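Tailspike protein (PDB 3RIQ) probably binds Salmonella lipopolysaccharide, the receptor of the phage, and cleaves its O-antigen chains as an endorhamnosidase. Local coordinates at residues F222-R236 and R258-I270. Numbering follows the deposited sequence.
Sequences FIRNDGGDDHDGGVR and RSARNYRLVFDNI
Arg264 reaches across to the 226-231 loop and makes contact there from CB to its guanidinium. Its CB lies over one face of the His231 imidazole, a CH-pi contact 4.0 Å from the ring centroid, and is also 3.2 Å from Gly228 O. CG stays beside His231 CE1, and CD touches both Gly228 O (3.3 Å) and Asp229 OD1 (3.5 Å). A bend at chi3 (-64°) then lays the guanidinium against the Gly228-Asp229 peptide, which covers one face. Asp226 takes this group side-on: NE donates to the syn lone pair of OD1 at 2.9 Å, and NH2 to OD2 on the syn side. NH1 completes the network with a weaker, bent bond (140°) to Asp229 OD1, whose carboxylate stands almost perpendicular to the guanidinium; a water links NH1 with Asp229 OD2. Since Asp226 OD1 also accepts from Gly228 N in an Asx turn, the salt bridge and the loop fold brace each other.

In the apolar part of the contact, Leu265 CD1 sits over a face of the Phe222 ring, while Phe222 CE2 meets Phe267 CE1 at 4.0 Å. Next to Asp226 in the chain, Asn225 N donates to Asn262 OD1 (2.9 Å), so that a side-chain amide ties the two neighbouring coils together.

The segments belong to successive coils of the right-handed parallel beta-helix: strand 234-236 pairs in parallel with 266-268, Val235 and Phe267 sharing one face. Strand 206-208 flanks 234-236 on its other edge, strand 311-318 follows 266-273, and Lys213 of the second subunit forms salt bridges with Asp230 and Asp232 in the trimer.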
loop_
_atom_site.group_PDB
_atom_site.type_symbol
_atom_site.label_atom_id
_atom_site.label_comp_id
_atom_site.label_asym_id
_atom_site.label_seq_id
_atom_site.Cartn_x
_atom_site.Cartn_y
_atom_site.Cartn_z
ATOM N N PHE A 222 22.705 2.866 9.887
ATOM C CA PHE A 222 22.484 3.513 11.209
ATOM C C PHE A 222 23.303 2.836 12.313
ATOM O O PHE A 222 23.302 1.603 12.415
ATOM C CB PHE A 222 21.006 3.450 11.614
ATOM C CG PHE A 222 20.107 4.257 10.717
ATOM C CD1 PHE A 222 19.793 5.584 11.018
ATOM C CD2 PHE A 222 19.642 3.721 9.511
ATOM C CE1 PHE A 222 18.995 6.357 10.161
ATOM C CE2 PHE A 222 18.837 4.497 8.658
ATOM C CZ PHE A 222 18.532 5.805 8.975
ATOM N N ILE A 223 24.014 3.654 13.104
ATOM C CA ILE A 223 24.798 3.185 14.239
ATOM C C ILE A 223 24.407 3.993 15.477
ATOM O O ILE A 223 24.585 5.222 15.498
ATOM C CB ILE A 223 26.318 3.378 13.926
ATOM C CG1 ILE A 223 26.747 2.417 12.825
ATOM C CG2 ILE A 223 27.195 3.226 15.197
ATOM C CD1 ILE A 223 28.094 2.808 12.132
ATOM N N ARG A 224 23.851 3.308 16.484
ATOM C CA ARG A 224 23.438 3.949 17.758
ATOM C C ARG A 224 22.519 5.157 17.524
ATOM O O ARG A 224 22.760 6.269 18.062
ATOM C CB ARG A 224 24.646 4.318 18.676
ATOM C CG ARG A 224 24.233 4.432 20.135
ATOM C CD ARG A 224 25.447 4.709 21.071
ATOM N NE ARG A 224 24.957 4.871 22.460
ATOM C CZ ARG A 224 24.718 3.866 23.306
ATOM N NH1 ARG A 224 24.985 2.601 22.965
ATOM N NH2 ARG A 224 24.266 4.125 24.544
ATOM N N ASN A 225 21.488 4.940 16.695
ATOM C CA ASN A 225 20.415 5.932 16.494
ATOM C C ASN A 225 19.129 5.459 17.171
ATOM O O ASN A 225 18.832 4.252 17.180
ATOM C CB ASN A 225 20.154 6.209 14.995
ATOM C CG ASN A 225 21.120 7.237 14.404
ATOM O OD1 ASN A 225 20.677 8.263 13.840
ATOM N ND2 ASN A 225 22.437 6.990 14.520
ATOM N N ASP A 226 18.380 6.405 17.748
ATOM C CA ASP A 226 17.073 6.135 18.356
ATOM C C ASP A 226 16.133 7.247 17.947
ATOM O O ASP A 226 16.365 8.425 18.291
ATOM C CB ASP A 226 17.235 6.064 19.880
ATOM C CG ASP A 226 15.955 5.666 20.604
ATOM O OD1 ASP A 226 14.844 5.670 19.999
ATOM O OD2 ASP A 226 16.077 5.321 21.823
ATOM N N GLY A 227 15.088 6.890 17.214
ATOM C CA GLY A 227 14.115 7.897 16.779
ATOM C C GLY A 227 13.232 8.478 17.883
ATOM O O GLY A 227 12.456 9.405 17.638
ATOM N N GLY A 228 13.341 7.929 19.100
ATOM C CA GLY A 228 12.441 8.292 20.203
ATOM C C GLY A 228 11.056 7.691 20.005
ATOM O O GLY A 228 10.788 7.118 18.958
ATOM N N ASP A 229 10.156 7.817 20.985
ATOM C CA ASP A 229 8.760 7.459 20.684
ATOM C C ASP A 229 8.244 8.284 19.482
ATOM O O ASP A 229 7.372 7.825 18.743
ATOM C CB ASP A 229 7.877 7.584 21.921
ATOM C CG ASP A 229 8.187 6.494 22.930
ATOM O OD1 ASP A 229 8.487 5.350 22.493
ATOM O OD2 ASP A 229 8.200 6.787 24.148
ATOM N N ASP A 230 8.872 9.443 19.255
ATOM C CA ASP A 230 8.649 10.294 18.085
ATOM C C ASP A 230 8.804 9.583 16.736
ATOM O O ASP A 230 8.225 10.027 15.714
ATOM C CB ASP A 230 9.670 11.457 18.006
ATOM C CG ASP A 230 10.022 12.110 19.340
ATOM O OD1 ASP A 230 10.143 11.445 20.388
ATOM O OD2 ASP A 230 10.297 13.346 19.271
ATOM N N HIS A 231 9.631 8.529 16.690
ATOM C CA HIS A 231 9.956 7.882 15.410
ATOM C C HIS A 231 10.497 8.880 14.397
ATOM O O HIS A 231 10.141 8.837 13.203
ATOM C CB HIS A 231 8.746 7.053 14.917
ATOM C CG HIS A 231 8.633 5.744 15.646
ATOM N ND1 HIS A 231 8.179 5.672 16.947
ATOM C CD2 HIS A 231 8.993 4.480 15.302
ATOM C CE1 HIS A 231 8.278 4.429 17.386
ATOM N NE2 HIS A 231 8.756 3.682 16.402
ATOM N N ASP A 232 11.405 9.746 14.882
ATOM C CA ASP A 232 12.003 10.798 14.059
ATOM C C ASP A 232 13.394 10.297 13.649
ATOM O O ASP A 232 14.353 10.435 14.398
ATOM C CB ASP A 232 12.065 12.107 14.884
ATOM C CG ASP A 232 12.450 13.320 14.069
ATOM O OD1 ASP A 232 12.870 13.201 12.899
ATOM O OD2 ASP A 232 12.279 14.423 14.633
ATOM N N GLY A 233 13.482 9.684 12.462
ATOM C CA GLY A 233 14.726 9.049 11.983
ATOM C C GLY A 233 14.379 7.869 11.099
ATOM O O GLY A 233 13.348 7.203 11.324
ATOM N N GLY A 234 15.253 7.583 10.131
ATOM C CA GLY A 234 15.080 6.421 9.252
ATOM C C GLY A 234 15.204 6.741 7.785
ATOM O O GLY A 234 15.959 7.636 7.399
ATOM N N VAL A 235 14.486 5.985 6.952
ATOM C CA VAL A 235 14.621 6.117 5.494
ATOM C C VAL A 235 13.233 6.076 4.871
ATOM O O VAL A 235 12.425 5.201 5.203
ATOM C CB VAL A 235 15.470 4.967 4.871
ATOM C CG1 VAL A 235 15.552 5.126 3.355
ATOM C CG2 VAL A 235 16.862 4.897 5.528
ATOM N N ARG A 236 12.979 6.998 3.921
ATOM C CA ARG A 236 11.693 7.017 3.196
ATOM C C ARG A 236 11.919 7.240 1.708
ATOM O O ARG A 236 12.773 8.066 1.355
ATOM C CB ARG A 236 10.770 8.106 3.765
ATOM C CG ARG A 236 9.438 8.216 3.021
ATOM C CD ARG A 236 8.411 9.082 3.726
ATOM N NE ARG A 236 8.828 10.449 4.087
ATOM C CZ ARG A 236 8.685 11.517 3.296
ATOM N NH1 ARG A 236 8.253 11.359 2.035
ATOM N NH2 ARG A 236 8.979 12.750 3.759
ATOM N N ARG A 258 31.198 -0.274 22.261
ATOM C CA ARG A 258 29.871 0.265 22.660
ATOM C C ARG A 258 28.792 -0.225 21.715
ATOM O O ARG A 258 29.017 -0.313 20.492
ATOM C CB ARG A 258 29.877 1.799 22.686
ATOM C CG ARG A 258 28.508 2.402 23.076
ATOM C CD ARG A 258 28.508 3.876 23.350
ATOM N NE ARG A 258 29.187 4.129 24.605
ATOM C CZ ARG A 258 30.324 4.821 24.731
ATOM N NH1 ARG A 258 30.900 5.378 23.673
ATOM N NH2 ARG A 258 30.885 4.954 25.928
ATOM N N SER A 259 27.614 -0.515 22.258
ATOM C CA SER A 259 26.495 -0.942 21.406
ATOM C C SER A 259 26.232 0.048 20.264
ATOM O O SER A 259 26.105 1.264 20.501
ATOM C CB SER A 259 25.205 -1.098 22.234
ATOM O OG SER A 259 24.138 -1.483 21.363
ATOM N N ALA A 260 26.142 -0.490 19.047
ATOM C CA ALA A 260 25.925 0.273 17.831
ATOM C C ALA A 260 24.501 0.075 17.299
ATOM O O ALA A 260 24.196 0.382 16.142
ATOM C CB ALA A 260 26.947 -0.204 16.765
ATOM N N ARG A 261 23.651 -0.498 18.137
ATOM C CA ARG A 261 22.283 -0.879 17.772
ATOM C C ARG A 261 21.381 0.342 17.597
ATOM O O ARG A 261 21.818 1.480 17.749
ATOM C CB ARG A 261 21.734 -1.823 18.833
ATOM C CG ARG A 261 22.525 -3.149 18.907
ATOM C CD ARG A 261 22.034 -3.944 20.104
ATOM N NE ARG A 261 22.672 -5.262 20.263
ATOM C CZ ARG A 261 23.799 -5.494 20.937
ATOM N NH1 ARG A 261 24.478 -4.490 21.508
ATOM N NH2 ARG A 261 24.249 -6.743 21.053
ATOM N N ASN A 262 20.115 0.109 17.256
ATOM C CA ASN A 262 19.199 1.180 16.856
ATOM C C ASN A 262 17.772 0.882 17.249
ATOM O O ASN A 262 17.383 -0.283 17.275
ATOM C CB ASN A 262 19.262 1.407 15.335
ATOM C CG ASN A 262 20.667 1.675 14.859
ATOM O OD1 ASN A 262 21.090 2.837 14.789
ATOM N ND2 ASN A 262 21.418 0.598 14.529
ATOM N N TYR A 263 16.998 1.946 17.483
ATOM C CA TYR A 263 15.647 1.867 18.023
ATOM C C TYR A 263 14.715 2.849 17.384
ATOM O O TYR A 263 15.128 3.954 16.987
ATOM C CB TYR A 263 15.642 2.180 19.553
ATOM C CG TYR A 263 16.287 1.096 20.389
ATOM C CD1 TYR A 263 15.516 0.083 20.975
ATOM C CD2 TYR A 263 17.671 1.070 20.593
ATOM C CE1 TYR A 263 16.102 -0.939 21.715
ATOM C CE2 TYR A 263 18.266 0.066 21.347
ATOM C CZ TYR A 263 17.466 -0.946 21.904
ATOM O OH TYR A 263 18.034 -1.940 22.629
ATOM N N ARG A 264 13.449 2.450 17.260
ATOM C CA ARG A 264 12.386 3.413 16.969
ATOM C C ARG A 264 12.567 4.260 15.696
ATOM O O ARG A 264 12.389 5.493 15.699
ATOM C CB ARG A 264 12.121 4.295 18.217
ATOM C CG ARG A 264 11.529 3.438 19.348
ATOM C CD ARG A 264 11.210 4.238 20.605
ATOM N NE ARG A 264 12.374 4.831 21.260
ATOM C CZ ARG A 264 12.391 5.236 22.535
ATOM N NH1 ARG A 264 11.293 5.147 23.283
ATOM N NH2 ARG A 264 13.499 5.746 23.055
ATOM N N LEU A 265 12.984 3.598 14.615
ATOM C CA LEU A 265 13.126 4.273 13.318
ATOM C C LEU A 265 11.938 3.911 12.427
ATOM O O LEU A 265 11.182 2.949 12.719
ATOM C CB LEU A 265 14.442 3.843 12.639
ATOM C CG LEU A 265 15.696 4.208 13.462
ATOM C CD1 LEU A 265 16.953 3.582 12.825
ATOM C CD2 LEU A 265 15.884 5.737 13.567
ATOM N N VAL A 266 11.780 4.672 11.339
ATOM C CA VAL A 266 10.764 4.386 10.321
ATOM C C VAL A 266 11.440 4.100 8.989
ATOM O O VAL A 266 12.298 4.886 8.541
ATOM C CB VAL A 266 9.808 5.599 10.135
ATOM C CG1 VAL A 266 8.792 5.300 8.994
ATOM C CG2 VAL A 266 9.072 5.925 11.436
ATOM N N PHE A 267 11.078 2.965 8.382
ATOM C CA PHE A 267 11.532 2.605 7.047
ATOM C C PHE A 267 10.273 2.482 6.206
ATOM O O PHE A 267 9.481 1.536 6.411
ATOM C CB PHE A 267 12.307 1.275 7.081
ATOM C CG PHE A 267 13.506 1.310 8.006
ATOM C CD1 PHE A 267 14.724 1.815 7.551
ATOM C CD2 PHE A 267 13.405 0.912 9.367
ATOM C CE1 PHE A 267 15.833 1.861 8.405
ATOM C CE2 PHE A 267 14.524 0.982 10.235
ATOM C CZ PHE A 267 15.732 1.454 9.746
ATOM N N ASP A 268 10.089 3.437 5.284
ATOM C CA ASP A 268 8.840 3.552 4.520
ATOM C C ASP A 268 9.143 3.694 3.026
ATOM O O ASP A 268 9.724 4.701 2.618
ATOM C CB ASP A 268 8.036 4.770 5.036
ATOM C CG ASP A 268 6.804 5.099 4.180
ATOM O OD1 ASP A 268 6.285 4.228 3.447
ATOM O OD2 ASP A 268 6.322 6.258 4.283
ATOM N N ASN A 269 8.732 2.712 2.226
ATOM C CA ASN A 269 8.878 2.774 0.774
ATOM C C ASN A 269 10.326 2.702 0.341
ATOM O O ASN A 269 10.916 3.682 -0.164
ATOM C CB ASN A 269 8.178 3.991 0.165
ATOM C CG ASN A 269 8.021 3.855 -1.346
ATOM O OD1 ASN A 269 8.223 2.763 -1.867
ATOM N ND2 ASN A 269 7.747 4.951 -2.049
ATOM N N ILE A 270 10.896 1.530 0.531
ATOM C CA ILE A 270 12.241 1.248 0.093
ATOM C C ILE A 270 12.115 0.172 -0.970
ATOM O O ILE A 270 11.438 -0.830 -0.755
ATOM C CB ILE A 270 13.127 0.778 1.246
ATOM C CG1 ILE A 270 13.210 1.880 2.325
ATOM C CG2 ILE A 270 14.551 0.352 0.704
ATOM C CD1 ILE A 270 13.864 1.470 3.606
HETATM O O HOH W 1 9.772 5.589 26.097
#